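Local coordinates for xyloglucanase (Paenibacillus pabuli, PDB 2JEP), which hydrolyses the beta-1,4-glucan backbone of xyloglucan, a plant cell-wall polysaccharide, as a family 5 glycoside hydrolase, at residues A[257-271]-A[312-326]. Numbering follows the deposited sequence. Where two conformers were deposited one is given.
Sequences KRIMISAHYYSPWDF and FVTQGYPVVIGEFGS. With EDO (1,2-ethanediol), chain D.
Tyr-266 OH donates to Glu-323 OE1 over 2.6 Å, meeting that oxygen on its anti side and 23° out of the carboxylate plane. The tyrosine ring stands nearly upright to the carboxylate (77°). The His-264 ring instead lies almost flat against it, 21° apart, and Glu-323 CG is 3.7 Å from the imidazole centroid. CG of Glu-323 sits anti to its carbonyl carbon and the chain runs on extended, which carries the carboxylate across the histidine face. Arg-87 forms a salt bridge with Glu-323 OE2, and His-264 ND1 is hydrogen-bonded to Glu-182. A phenylalanine in place of Tyr-266 would probably leave Glu-323 OE1 without this donor and the carboxylate freer to turn. Glu-323 and Glu-182 stand at the ends of barrel strands seven and four, positions consistent with the two catalytic glutamates of family 5. Earlier in the strands the parallel pairing is regular: Ile-261 N bonds to Pro-318 O (2.8 Å) and Val-320 N to Ile-261 O (2.9 Å). At the other end, Lys-257 CG covers the Tyr-317 face, 3.8 Å from its centroid. Strands 259-265 and 319-324 are neighbours in the eight-stranded TIM barrel, joined through helix 298-313 and flanked by strands 222-225 and 357-362.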
ATOM      1  N   LYS A 257      -4.678   6.778  18.967  1.00 11.44           N
ATOM      2  CA  LYS A 257      -4.905   7.149  17.571  0.50 10.55           C
ATOM      3  C   LYS A 257      -5.737   6.082  16.878  1.00  9.72           C
ATOM      4  O   LYS A 257      -5.703   4.913  17.270  1.00 10.99           O
ATOM      5  CB  LYS A 257      -3.577   7.278  16.819  0.50 10.39           C
ATOM      6  CG  LYS A 257      -2.474   8.023  17.559  0.50 10.54           C
ATOM      7  CD  LYS A 257      -2.865   9.438  17.873  0.50 10.54           C
ATOM      8  CE  LYS A 257      -1.720  10.212  18.523  0.50 12.23           C
ATOM      9  NZ  LYS A 257      -1.475   9.795  19.934  0.50 13.51           N
ATOM     10  N   ARG A 258      -6.479   6.488  15.849  1.00  9.43           N
ATOM     11  CA  ARG A 258      -7.034   5.512  14.901  1.00  9.14           C
ATOM     12  C   ARG A 258      -6.595   5.883  13.484  1.00  8.71           C
ATOM     13  O   ARG A 258      -7.334   5.715  12.496  1.00  9.00           O
ATOM     14  CB  ARG A 258      -8.562   5.386  14.995  1.00  9.76           C
ATOM     15  CG  ARG A 258      -9.016   4.596  16.239  1.00 10.63           C
ATOM     16  CD  ARG A 258      -8.614   3.131  16.154  1.00 11.16           C
ATOM     17  NE  ARG A 258      -9.096   2.350  17.290  1.00 12.15           N
ATOM     18  CZ  ARG A 258      -8.496   2.331  18.485  1.00 13.42           C
ATOM     19  NH1 ARG A 258      -7.366   2.991  18.735  1.00 13.46           N
ATOM     20  NH2 ARG A 258      -9.043   1.632  19.460  1.00 15.74           N
ATOM     21  N   ILE A 259      -5.361   6.387  13.415  1.00  8.20           N
ATOM     22  CA  ILE A 259      -4.709   6.689  12.144  0.50  8.78           C
ATOM     23  C   ILE A 259      -3.386   5.949  12.105  1.00  8.17           C
ATOM     24  O   ILE A 259      -2.691   5.850  13.112  1.00  9.09           O
ATOM     25  CB  ILE A 259      -4.517   8.201  11.943  0.50  8.98           C
ATOM     26  CG1 ILE A 259      -5.882   8.884  11.862  0.50 10.19           C
ATOM     27  CG2 ILE A 259      -3.691   8.486  10.673  0.50  9.89           C
ATOM     28  CD1 ILE A 259      -5.805  10.363  11.898  0.50 13.17           C
ATOM     29  N   MET A 260      -3.086   5.370  10.943  1.00  8.44           N
ATOM     30  CA  MET A 260      -1.830   4.660  10.677  1.00  9.10           C
ATOM     31  C   MET A 260      -1.103   5.416   9.566  1.00  7.78           C
ATOM     32  O   MET A 260      -1.750   6.096   8.763  1.00  7.29           O
ATOM     33  CB  MET A 260      -2.093   3.252  10.143  1.00 10.77           C
ATOM     34  CG  MET A 260      -3.074   2.428  10.905  1.00 13.18           C
ATOM     35  SD  MET A 260      -3.389   0.871  10.060  1.00 16.40           S
ATOM     36  CE  MET A 260      -3.947  -0.180  11.433  1.00 16.20           C
ATOM     37  N   ILE A 261       0.217   5.246   9.487  1.00  7.28           N
ATOM     38  CA  ILE A 261       1.042   5.946   8.504  1.00  7.28           C
ATOM     39  C   ILE A 261       1.625   4.953   7.504  1.00  6.92           C
ATOM     40  O   ILE A 261       2.157   3.916   7.881  1.00  7.10           O
ATOM     41  CB  ILE A 261       2.195   6.713   9.175  1.00  7.48           C
ATOM     42  CG1 ILE A 261       1.688   7.607  10.321  1.00  9.06           C
ATOM     43  CG2 ILE A 261       2.948   7.571   8.170  1.00  8.70           C
ATOM     44  CD1 ILE A 261       0.621   8.637   9.920  1.00  9.72           C
ATOM     45  N   SER A 262       1.480   5.287   6.219  1.00  6.31           N
ATOM     46  CA  SER A 262       1.955   4.453   5.118  1.00  6.33           C
ATOM     47  C   SER A 262       3.303   4.891   4.599  1.00  6.44           C
ATOM     48  O   SER A 262       3.523   6.076   4.475  1.00  7.54           O
ATOM     49  CB  SER A 262       0.971   4.581   3.974  1.00  6.15           C
ATOM     50  OG  SER A 262       1.459   4.032   2.777  1.00  7.43           O
ATOM     51  N   ALA A 263       4.181   3.926   4.296  1.00  6.50           N
ATOM     52  CA  ALA A 263       5.358   4.171   3.452  1.00  6.28           C
ATOM     53  C   ALA A 263       5.562   2.919   2.610  1.00  6.19           C
ATOM     54  O   ALA A 263       5.049   1.827   2.959  1.00  7.00           O
ATOM     55  CB  ALA A 263       6.640   4.495   4.292  1.00  8.28           C
ATOM     56  N   HIS A 264       6.255   3.086   1.478  1.00  6.28           N
ATOM     57  CA  HIS A 264       6.614   1.978   0.597  1.00  5.97           C
ATOM     58  C   HIS A 264       8.127   1.845   0.539  1.00  6.77           C
ATOM     59  O   HIS A 264       8.822   2.825   0.740  1.00  8.47           O
ATOM     60  CB  HIS A 264       6.046   2.196  -0.810  1.00  6.56           C
ATOM     61  CG  HIS A 264       4.548   2.165  -0.873  1.00  6.57           C
ATOM     62  ND1 HIS A 264       3.833   2.516  -2.000  1.00  6.16           N
ATOM     63  CD2 HIS A 264       3.630   1.900   0.091  1.00  6.12           C
ATOM     64  CE1 HIS A 264       2.534   2.406  -1.734  1.00  6.53           C
ATOM     65  NE2 HIS A 264       2.380   2.023  -0.475  1.00  5.99           N
ATOM     66  N   TYR A 265       8.622   0.646   0.259  1.00  7.07           N
ATOM     67  CA  TYR A 265      10.060   0.411   0.336  1.00  7.03           C
ATOM     68  C   TYR A 265      10.536  -0.520  -0.765  1.00  7.22           C
ATOM     69  O   TYR A 265      10.175  -1.697  -0.790  1.00  7.74           O
ATOM     70  CB  TYR A 265      10.426  -0.182   1.691  1.00  7.66           C
ATOM     71  CG  TYR A 265      11.903  -0.139   1.995  1.00  7.20           C
ATOM     72  CD1 TYR A 265      12.493   1.035   2.420  1.00  8.63           C
ATOM     73  CD2 TYR A 265      12.730  -1.248   1.798  1.00  7.76           C
ATOM     74  CE1 TYR A 265      13.857   1.083   2.684  1.00  8.96           C
ATOM     75  CE2 TYR A 265      14.080  -1.191   2.062  1.00  8.49           C
ATOM     76  CZ  TYR A 265      14.630  -0.027   2.505  1.00  8.44           C
ATOM     77  OH  TYR A 265      15.984   0.065   2.782  1.00  9.47           O
ATOM     78  N   TYR A 266      11.366   0.019  -1.652  1.00  7.37           N
ATOM     79  CA  TYR A 266      11.955  -0.730  -2.747  1.00  7.16           C
ATOM     80  C   TYR A 266      13.434  -0.341  -2.904  1.00  7.10           C
ATOM     81  O   TYR A 266      13.959  -0.345  -4.021  1.00  8.64           O
ATOM     82  CB  TYR A 266      11.214  -0.445  -4.044  1.00  8.00           C
ATOM     83  CG  TYR A 266       9.753  -0.879  -4.120  1.00  7.41           C
ATOM     84  CD1 TYR A 266       9.417  -2.165  -4.466  1.00  7.14           C
ATOM     85  CD2 TYR A 266       8.732   0.017  -3.908  1.00  7.53           C
ATOM     86  CE1 TYR A 266       8.102  -2.536  -4.637  1.00  7.74           C
ATOM     87  CE2 TYR A 266       7.413  -0.344  -4.063  1.00  7.67           C
ATOM     88  CZ  TYR A 266       7.096  -1.627  -4.404  1.00  7.38           C
ATOM     89  OH  TYR A 266       5.799  -2.024  -4.642  1.00  8.04           O
ATOM     90  N   SER A 267      14.091  -0.013  -1.797  1.00  7.67           N
ATOM     91  CA  SER A 267      15.485   0.414  -1.866  1.00  8.16           C
ATOM     92  C   SER A 267      16.432  -0.731  -1.590  1.00  7.29           C
ATOM     93  O   SER A 267      16.154  -1.562  -0.744  1.00  7.67           O
ATOM     94  CB  SER A 267      15.759   1.514  -0.852  1.00  9.40           C
ATOM     95  OG  SER A 267      15.002   2.689  -1.132  1.00 13.08           O
ATOM     96  N   PRO A 268      17.575  -0.770  -2.284  1.00  6.68           N
ATOM     97  CA  PRO A 268      17.988   0.089  -3.372  1.00  7.29           C
ATOM     98  C   PRO A 268      17.328  -0.317  -4.670  1.00  7.19           C
ATOM     99  O   PRO A 268      17.256  -1.500  -5.000  1.00  7.61           O
ATOM    100  CB  PRO A 268      19.509  -0.130  -3.439  1.00  7.73           C
ATOM    101  CG  PRO A 268      19.672  -1.555  -2.986  1.00  7.91           C
ATOM    102  CD  PRO A 268      18.570  -1.832  -2.007  1.00  7.71           C
ATOM    103  N   TRP A 269      16.843   0.676  -5.409  1.00  7.22           N
ATOM    104  CA  TRP A 269      16.048   0.413  -6.608  1.00  7.67           C
ATOM    105  C   TRP A 269      16.805  -0.385  -7.645  1.00  7.79           C
ATOM    106  O   TRP A 269      16.225  -1.204  -8.352  1.00  7.87           O
ATOM    107  CB  TRP A 269      15.609   1.733  -7.228  1.00  8.13           C
ATOM    108  CG  TRP A 269      14.687   1.591  -8.400  1.00  8.25           C
ATOM    109  CD1 TRP A 269      14.975   1.869  -9.705  1.00  8.58           C
ATOM    110  CD2 TRP A 269      13.336   1.120  -8.371  1.00  7.81           C
ATOM    111  NE1 TRP A 269      13.881   1.599 -10.496  1.00  9.02           N
ATOM    112  CE2 TRP A 269      12.868   1.127  -9.703  1.00  8.56           C
ATOM    113  CE3 TRP A 269      12.483   0.648  -7.354  1.00  8.91           C
ATOM    114  CZ2 TRP A 269      11.567   0.756 -10.039  1.00  8.90           C
ATOM    115  CZ3 TRP A 269      11.181   0.270  -7.701  1.00  9.35           C
ATOM    116  CH2 TRP A 269      10.743   0.344  -9.038  1.00  8.92           C
ATOM    117  N   ASP A 270      18.109  -0.162  -7.761  1.00  7.42           N
ATOM    118  CA  ASP A 270      18.882  -0.867  -8.751  1.00  7.51           C
ATOM    119  C   ASP A 270      18.763  -2.386  -8.605  1.00  7.14           C
ATOM    120  O   ASP A 270      18.703  -3.095  -9.611  1.00  8.10           O
ATOM    121  CB  ASP A 270      20.329  -0.345  -8.860  1.00  7.74           C
ATOM    122  CG  ASP A 270      21.175  -0.447  -7.582  1.00  8.76           C
ATOM    123  OD1 ASP A 270      20.707  -0.896  -6.526  1.00  8.41           O
ATOM    124  OD2 ASP A 270      22.360   0.007  -7.686  1.00  9.34           O
ATOM    125  N   PHE A 271      18.675  -2.859  -7.363  1.00  7.61           N
ATOM    126  CA  PHE A 271      18.374  -4.258  -7.093  1.00  6.82           C
ATOM    127  C   PHE A 271      16.905  -4.601  -7.236  1.00  7.15           C
ATOM    128  O   PHE A 271      16.543  -5.568  -7.907  1.00  7.78           O
ATOM    129  CB  PHE A 271      18.838  -4.628  -5.665  1.00  6.95           C
ATOM    130  CG  PHE A 271      18.379  -5.982  -5.205  1.00  7.32           C
ATOM    131  CD1 PHE A 271      18.869  -7.134  -5.794  1.00  7.15           C
ATOM    132  CD2 PHE A 271      17.397  -6.102  -4.238  1.00  7.02           C
ATOM    133  CE1 PHE A 271      18.407  -8.397  -5.404  1.00  7.33           C
ATOM    134  CE2 PHE A 271      16.912  -7.346  -3.855  1.00  7.56           C
ATOM    135  CZ  PHE A 271      17.418  -8.508  -4.447  1.00  7.82           C
ATOM    136  N   PHE A 312       6.864   7.991  14.338  1.00  9.75           N
ATOM    137  CA  PHE A 312       5.442   7.677  14.334  1.00  9.68           C
ATOM    138  C   PHE A 312       5.033   6.620  15.328  1.00 10.60           C
ATOM    139  O   PHE A 312       4.095   6.837  16.097  1.00 11.38           O
ATOM    140  CB  PHE A 312       4.979   7.314  12.919  1.00  9.12           C
ATOM    141  CG  PHE A 312       5.190   8.413  11.937  1.00  8.86           C
ATOM    142  CD1 PHE A 312       4.512   9.614  12.087  1.00  9.57           C
ATOM    143  CD2 PHE A 312       6.048   8.257  10.858  1.00  8.56           C
ATOM    144  CE1 PHE A 312       4.712  10.629  11.221  1.00 10.40           C
ATOM    145  CE2 PHE A 312       6.238   9.299   9.970  1.00 10.79           C
ATOM    146  CZ  PHE A 312       5.559  10.473  10.152  1.00  9.94           C
ATOM    147  N   VAL A 313       5.678   5.456  15.311  1.00 10.60           N
ATOM    148  CA  VAL A 313       5.228   4.352  16.164  1.00 11.43           C
ATOM    149  C   VAL A 313       5.246   4.757  17.635  1.00 12.91           C
ATOM    150  O   VAL A 313       4.301   4.437  18.388  1.00 13.89           O
ATOM    151  CB  VAL A 313       6.052   3.056  15.955  1.00 10.87           C
ATOM    152  CG1 VAL A 313       5.534   1.942  16.900  1.00 12.59           C
ATOM    153  CG2 VAL A 313       5.959   2.567  14.478  1.00 12.27           C
ATOM    154  N   THR A 314       6.304   5.464  18.030  1.00 13.66           N
ATOM    155  CA  THR A 314       6.451   5.906  19.416  1.00 15.15           C
ATOM    156  C   THR A 314       5.377   6.891  19.838  1.00 15.41           C
ATOM    157  O   THR A 314       5.223   7.139  21.044  1.00 16.92           O
ATOM    158  CB  THR A 314       7.808   6.608  19.664  1.00 15.92           C
ATOM    159  OG1 THR A 314       7.952   7.774  18.843  1.00 18.45           O
ATOM    160  CG2 THR A 314       8.972   5.658  19.479  1.00 18.08           C
ATOM    161  N   GLN A 315       4.722   7.527  18.873  1.00 14.85           N
ATOM    162  CA  GLN A 315       3.666   8.509  19.163  1.00 15.42           C
ATOM    163  C   GLN A 315       2.280   7.890  19.111  1.00 14.21           C
ATOM    164  O   GLN A 315       1.271   8.600  19.231  1.00 15.28           O
ATOM    165  CB  GLN A 315       3.766   9.678  18.189  1.00 16.57           C
ATOM    166  CG  GLN A 315       5.135  10.381  18.153  1.00 19.87           C
ATOM    167  CD  GLN A 315       5.709  10.703  19.526  1.00 26.05           C
ATOM    168  OE1 GLN A 315       6.752  10.169  19.925  1.00 31.47           O
ATOM    169  NE2 GLN A 315       5.032  11.575  20.247  1.00 28.10           N
ATOM    170  N   GLY A 316       2.219   6.579  18.895  1.00 12.59           N
ATOM    171  CA  GLY A 316       0.954   5.864  18.906  1.00 12.14           C
ATOM    172  C   GLY A 316       0.329   5.620  17.536  1.00 11.60           C
ATOM    173  O   GLY A 316      -0.795   5.122  17.447  1.00 12.57           O
ATOM    174  N   TYR A 317       1.062   5.918  16.462  1.00 11.98           N
ATOM    175  CA  TYR A 317       0.576   5.645  15.105  1.00 11.28           C
ATOM    176  C   TYR A 317       1.200   4.346  14.587  1.00 11.19           C
ATOM    177  O   TYR A 317       2.418   4.283  14.421  1.00 12.52           O
ATOM    178  CB  TYR A 317       0.962   6.775  14.154  1.00 11.47           C
ATOM    179  CG  TYR A 317       0.376   8.115  14.508  1.00 10.52           C
ATOM    180  CD1 TYR A 317      -0.877   8.474  14.056  1.00 10.98           C
ATOM    181  CD2 TYR A 317       1.076   9.035  15.286  1.00 12.05           C
ATOM    182  CE1 TYR A 317      -1.447   9.682  14.376  1.00 11.75           C
ATOM    183  CE2 TYR A 317       0.518  10.266  15.606  1.00 11.89           C
ATOM    184  CZ  TYR A 317      -0.741  10.595  15.135  1.00 12.20           C
ATOM    185  OH  TYR A 317      -1.301  11.812  15.421  1.00 12.83           O
ATOM    186  N   PRO A 318       0.376   3.334  14.315  1.00 10.67           N
ATOM    187  CA  PRO A 318       0.938   2.198  13.587  1.00 10.38           C
ATOM    188  C   PRO A 318       1.506   2.644  12.239  1.00  9.60           C
ATOM    189  O   PRO A 318       1.011   3.590  11.638  1.00  9.95           O
ATOM    190  CB  PRO A 318      -0.279   1.287  13.363  1.00 11.04           C
ATOM    191  CG  PRO A 318      -1.251   1.673  14.436  1.00 11.28           C
ATOM    192  CD  PRO A 318      -1.061   3.160  14.574  1.00 11.15           C
ATOM    193  N   VAL A 319       2.532   1.946  11.784  1.00  7.89           N
ATOM    194  CA  VAL A 319       3.103   2.147  10.456  1.00  7.64           C
ATOM    195  C   VAL A 319       2.872   0.886   9.645  1.00  7.23           C
ATOM    196  O   VAL A 319       3.070  -0.229  10.137  1.00  8.01           O
ATOM    197  CB  VAL A 319       4.601   2.483  10.546  1.00  8.27           C
ATOM    198  CG1 VAL A 319       5.279   2.463   9.176  1.00  9.03           C
ATOM    199  CG2 VAL A 319       4.775   3.858  11.200  1.00  9.33           C
ATOM    200  N   VAL A 320       2.410   1.099   8.412  1.00  7.42           N
ATOM    201  CA  VAL A 320       2.261   0.033   7.443  1.00  6.78           C
ATOM    202  C   VAL A 320       3.218   0.289   6.285  1.00  7.30           C
ATOM    203  O   VAL A 320       3.093   1.317   5.601  1.00  7.07           O
ATOM    204  CB  VAL A 320       0.797  -0.043   6.928  1.00  7.16           C
ATOM    205  CG1 VAL A 320       0.648  -1.150   5.870  1.00  8.30           C
ATOM    206  CG2 VAL A 320      -0.183  -0.264   8.097  1.00  8.09           C
ATOM    207  N   ILE A 321       4.156  -0.634   6.092  1.00  6.86           N
ATOM    208  CA  ILE A 321       5.017  -0.596   4.934  1.00  6.54           C
ATOM    209  C   ILE A 321       4.195  -1.306   3.854  1.00  6.65           C
ATOM    210  O   ILE A 321       4.243  -2.536   3.674  1.00  6.93           O
ATOM    211  CB  ILE A 321       6.369  -1.276   5.177  1.00  7.05           C
ATOM    212  CG1 ILE A 321       7.079  -0.634   6.386  1.00  7.88           C
ATOM    213  CG2 ILE A 321       7.219  -1.229   3.905  1.00  8.17           C
ATOM    214  CD1 ILE A 321       7.395   0.861   6.295  1.00  9.70           C
ATOM    215  N   GLY A 322       3.354  -0.525   3.190  1.00  6.08           N
ATOM    216  CA  GLY A 322       2.280  -1.068   2.376  1.00  6.23           C
ATOM    217  C   GLY A 322       2.677  -1.781   1.118  1.00  6.44           C
ATOM    218  O   GLY A 322       1.855  -2.468   0.530  1.00  6.26           O
ATOM    219  N   GLU A 323       3.930  -1.587   0.696  1.00  6.45           N
ATOM    220  CA  GLU A 323       4.517  -2.327  -0.433  1.00  6.08           C
ATOM    221  C   GLU A 323       6.001  -2.481  -0.190  1.00  6.20           C
ATOM    222  O   GLU A 323       6.668  -1.538   0.228  1.00  6.46           O
ATOM    223  CB  GLU A 323       4.369  -1.559  -1.755  1.00  6.18           C
ATOM    224  CG  GLU A 323       2.947  -1.239  -2.160  1.00  5.96           C
ATOM    225  CD  GLU A 323       2.816  -0.468  -3.453  1.00  6.74           C
ATOM    226  OE1 GLU A 323       3.815  -0.396  -4.200  1.00  7.20           O
ATOM    227  OE2 GLU A 323       1.696   0.038  -3.711  1.00  6.99           O
ATOM    228  N   PHE A 324       6.513  -3.676  -0.490  1.00  5.88           N
ATOM    229  CA  PHE A 324       7.940  -3.906  -0.605  1.00  6.23           C
ATOM    230  C   PHE A 324       8.114  -5.151  -1.488  1.00  6.05           C
ATOM    231  O   PHE A 324       7.202  -5.970  -1.605  1.00  6.70           O
ATOM    232  CB  PHE A 324       8.616  -4.131   0.755  1.00  7.52           C
ATOM    233  CG  PHE A 324       8.317  -5.475   1.369  1.00  7.11           C
ATOM    234  CD1 PHE A 324       7.195  -5.660   2.126  1.00  7.17           C
ATOM    235  CD2 PHE A 324       9.186  -6.542   1.220  1.00  7.55           C
ATOM    236  CE1 PHE A 324       6.907  -6.900   2.664  1.00  7.32           C
ATOM    237  CE2 PHE A 324       8.901  -7.762   1.769  1.00  7.13           C
ATOM    238  CZ  PHE A 324       7.770  -7.957   2.481  1.00  8.04           C
ATOM    239  N   GLY A 325       9.310  -5.338  -2.039  1.00  6.55           N
ATOM    240  CA  GLY A 325       9.616  -6.522  -2.818  1.00  6.90           C
ATOM    241  C   GLY A 325      10.709  -6.264  -3.827  1.00  5.95           C
ATOM    242  O   GLY A 325      11.190  -5.125  -3.987  1.00  7.03           O
ATOM    243  N   SER A 326      11.082  -7.323  -4.549  1.00  6.60           N
ATOM    244  CA  SER A 326      12.116  -7.246  -5.565  1.00  6.55           C
ATOM    245  C   SER A 326      11.740  -8.048  -6.800  1.00  6.43           C
ATOM    246  O   SER A 326      11.126  -9.124  -6.697  1.00  6.86           O
ATOM    247  CB  SER A 326      13.472  -7.664  -5.003  1.00  6.70           C
ATOM    248  OG  SER A 326      13.463  -8.988  -4.514  1.00  7.67           O
TER
HETATM  249  C1  EDO D1397     -12.999   1.721  19.828  1.00 26.20           C
HETATM  250  O1  EDO D1397     -13.667   1.708  18.558  1.00 25.29           O
HETATM  251  C2  EDO D1397     -12.708   0.273  20.227  1.00 26.01           C
HETATM  252  O2  EDO D1397     -11.547  -0.214  19.521  1.00 25.47           O
HETATM  253  O   HOH W   1      -2.490   5.036  19.617  1.00 15.10           O
HETATM  254  O   HOH W   2       1.022  10.417  21.163  0.50 30.87           O